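Local coordinates for phosphomethylpyrimidine kinase (Pyrococcus furiosus, PDB 2PB9) that probably makes thiamine phosphate with this C-terminal ThiN domain, its N-terminal section being a phosphomethylpyrimidine kinase, at the interface of chains A and B. Numbering follows the deposited sequence. Chains: chain A/B, Phosphomethylpyrimidine kinase.

The interface of chains A and B. Residues chain A 161-167; chain B 161-167.
Two identical turns, residues 161-167 of each chain, lie over one another antiparallel across a two-fold axis and form, through a short backbone bridge, one part of the two-fold interface that pairs two ThiN domains within the deposited tetramer; whether this pairing exists in solution the structure alone does not show. A:Val163 and B:Val163 form the bridge, their CA atoms 4.1 Å apart. On either side of this pair a main-chain hydrogen bond crosses: the amide N of A:Gly164 gives to the carbonyl O of B:Asp162 at 2.9 Å, and B:Gly164 N does the same to A:Asp162 O. Each bond is fairly straight at the hydrogen, but the donor stands above the carbonyl plane, 56° out of it, so the lone pairs are not met head-on. A:Gly164 and B:Gly164, with positive phi, reverse the chain at the tip and bury more surface than any other residue of the patch. The bare CA packs against the partner's backbone, A:Gly164 CA lying 3.7 Å from B:Glu166 CA. Side chains add less. In A:Val163 the CG1 branch is anti to the backbone N (chi1 -176°), which lays this methyl 3.7 Å from the carbonyl O of B:Gly161. A:Glu166 CB lies 3.3 Å from B:Gly164 O. Beyond CG the extended chains of A:Glu166 and B:Glu166 reach away from the bridge, on the side opposite the valines, and cross obliquely near the axis, their carboxylate planes 67° apart. A:Glu166 OE2 and B:Glu166 OE2 come within 3.3 Å; if both are ionised they should repel, which could raise the pKa of one. The turn is the loop connecting strand 156-159 to strand 168-173, so each domain offers the tip of a strand-to-strand connection to its twin.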
loop_
_atom_site.group_PDB
_atom_site.type_symbol
_atom_site.label_atom_id
_atom_site.label_comp_id
_atom_site.label_asym_id
_atom_site.label_seq_id
_atom_site.Cartn_x
_atom_site.Cartn_y
_atom_site.Cartn_z
ATOM N N GLY A 161 3.388 0.876 -8.852
ATOM C CA GLY A 161 3.194 -0.332 -8.071
ATOM C C GLY A 161 2.026 -0.328 -7.110
ATOM O O GLY A 161 1.438 0.713 -6.833
ATOM N N ASP A 162 1.689 -1.514 -6.612
ATOM C CA ASP A 162 0.604 -1.694 -5.646
ATOM C C ASP A 162 1.056 -2.764 -4.665
ATOM O O ASP A 162 2.076 -3.413 -4.894
ATOM C CB ASP A 162 -0.688 -2.108 -6.350
ATOM C CG ASP A 162 -1.353 -0.940 -7.070
ATOM O OD1 ASP A 162 -1.860 -0.002 -6.394
ATOM O OD2 ASP A 162 -1.356 -0.956 -8.319
ATOM N N VAL A 163 0.320 -2.956 -3.574
ATOM C CA VAL A 163 0.742 -3.944 -2.582
ATOM C C VAL A 163 1.012 -5.301 -3.228
ATOM O O VAL A 163 0.165 -5.859 -3.920
ATOM C CB VAL A 163 -0.294 -4.095 -1.440
ATOM C CG1 VAL A 163 0.226 -5.071 -0.380
ATOM C CG2 VAL A 163 -0.558 -2.736 -0.805
ATOM N N GLY A 164 2.220 -5.806 -3.005
ATOM C CA GLY A 164 2.619 -7.081 -3.565
ATOM C C GLY A 164 2.845 -7.070 -5.070
ATOM O O GLY A 164 3.266 -8.082 -5.624
ATOM N N LYS A 165 2.585 -5.947 -5.742
ATOM C CA LYS A 165 2.754 -5.890 -7.199
ATOM C C LYS A 165 3.625 -4.732 -7.661
ATOM O O LYS A 165 3.429 -3.587 -7.253
ATOM C CB LYS A 165 1.385 -5.788 -7.886
ATOM C CG LYS A 165 0.370 -6.840 -7.448
ATOM C CD LYS A 165 -0.990 -6.580 -8.080
ATOM C CE LYS A 165 -2.144 -7.239 -7.295
ATOM N NZ LYS A 165 -2.175 -8.739 -7.349
ATOM N N GLU A 166 4.573 -5.023 -8.540
ATOM C CA GLU A 166 5.459 -3.983 -9.034
ATOM C C GLU A 166 4.912 -3.191 -10.204
ATOM O O GLU A 166 3.995 -3.625 -10.894
ATOM C CB GLU A 166 6.810 -4.580 -9.409
ATOM C CG GLU A 166 6.740 -5.999 -9.899
ATOM C CD GLU A 166 8.107 -6.650 -9.903
ATOM O OE1 GLU A 166 8.863 -6.464 -10.886
ATOM O OE2 GLU A 166 8.425 -7.334 -8.902
ATOM N N PRO A 167 5.475 -2.001 -10.433
ATOM C CA PRO A 167 5.048 -1.132 -11.530
ATOM C C PRO A 167 5.576 -1.637 -12.875
ATOM O O PRO A 167 6.596 -2.305 -12.938
ATOM C CB PRO A 167 5.642 0.218 -11.134
ATOM C CG PRO A 167 6.939 -0.178 -10.503
ATOM C CD PRO A 167 6.533 -1.355 -9.632
ATOM N N GLY B 161 3.485 -8.778 1.186
ATOM C CA GLY B 161 3.861 -7.779 0.202
ATOM C C GLY B 161 3.770 -6.336 0.645
ATOM O O GLY B 161 3.183 -6.027 1.678
ATOM N N ASP B 162 4.371 -5.453 -0.148
ATOM C CA ASP B 162 4.359 -4.012 0.109
ATOM C C ASP B 162 4.237 -3.321 -1.239
ATOM O O ASP B 162 4.350 -3.976 -2.274
ATOM C CB ASP B 162 5.634 -3.579 0.834
ATOM C CG ASP B 162 5.623 -3.970 2.307
ATOM O OD1 ASP B 162 4.818 -3.399 3.095
ATOM O OD2 ASP B 162 6.416 -4.861 2.674
ATOM N N VAL B 163 4.001 -2.012 -1.246
ATOM C CA VAL B 163 3.833 -1.316 -2.521
ATOM C C VAL B 163 4.993 -1.603 -3.471
ATOM O O VAL B 163 6.157 -1.410 -3.133
ATOM C CB VAL B 163 3.670 0.213 -2.326
ATOM C CG1 VAL B 163 3.408 0.892 -3.674
ATOM C CG2 VAL B 163 2.513 0.489 -1.376
ATOM N N GLY B 164 4.649 -2.092 -4.657
ATOM C CA GLY B 164 5.645 -2.422 -5.654
ATOM C C GLY B 164 6.481 -3.653 -5.333
ATOM O O GLY B 164 7.295 -4.060 -6.157
ATOM N N LYS B 165 6.292 -4.259 -4.160
ATOM C CA LYS B 165 7.092 -5.430 -3.784
ATOM C C LYS B 165 6.252 -6.623 -3.356
ATOM O O LYS B 165 5.345 -6.500 -2.533
ATOM C CB LYS B 165 8.058 -5.068 -2.646
ATOM C CG LYS B 165 8.907 -3.827 -2.900
ATOM C CD LYS B 165 9.733 -3.472 -1.672
ATOM C CE LYS B 165 10.173 -1.992 -1.660
ATOM N NZ LYS B 165 11.187 -1.623 -2.705
ATOM N N GLU B 166 6.573 -7.792 -3.893
ATOM C CA GLU B 166 5.822 -8.988 -3.550
ATOM C C GLU B 166 6.284 -9.682 -2.285
ATOM O O GLU B 166 7.398 -9.474 -1.814
ATOM C CB GLU B 166 5.848 -9.974 -4.711
ATOM C CG GLU B 166 7.101 -9.915 -5.540
ATOM C CD GLU B 166 6.923 -10.630 -6.862
ATOM O OE1 GLU B 166 7.086 -11.872 -6.904
ATOM O OE2 GLU B 166 6.598 -9.939 -7.855
ATOM N N PRO B 167 5.412 -10.517 -1.711
ATOM C CA PRO B 167 5.725 -11.255 -0.488
ATOM C C PRO B 167 6.661 -12.433 -0.775
ATOM O O PRO B 167 6.684 -12.963 -1.875
ATOM C CB PRO B 167 4.347 -11.703 -0.008
ATOM C CG PRO B 167 3.637 -11.983 -1.295
ATOM C CD PRO B 167 4.030 -10.790 -2.150
#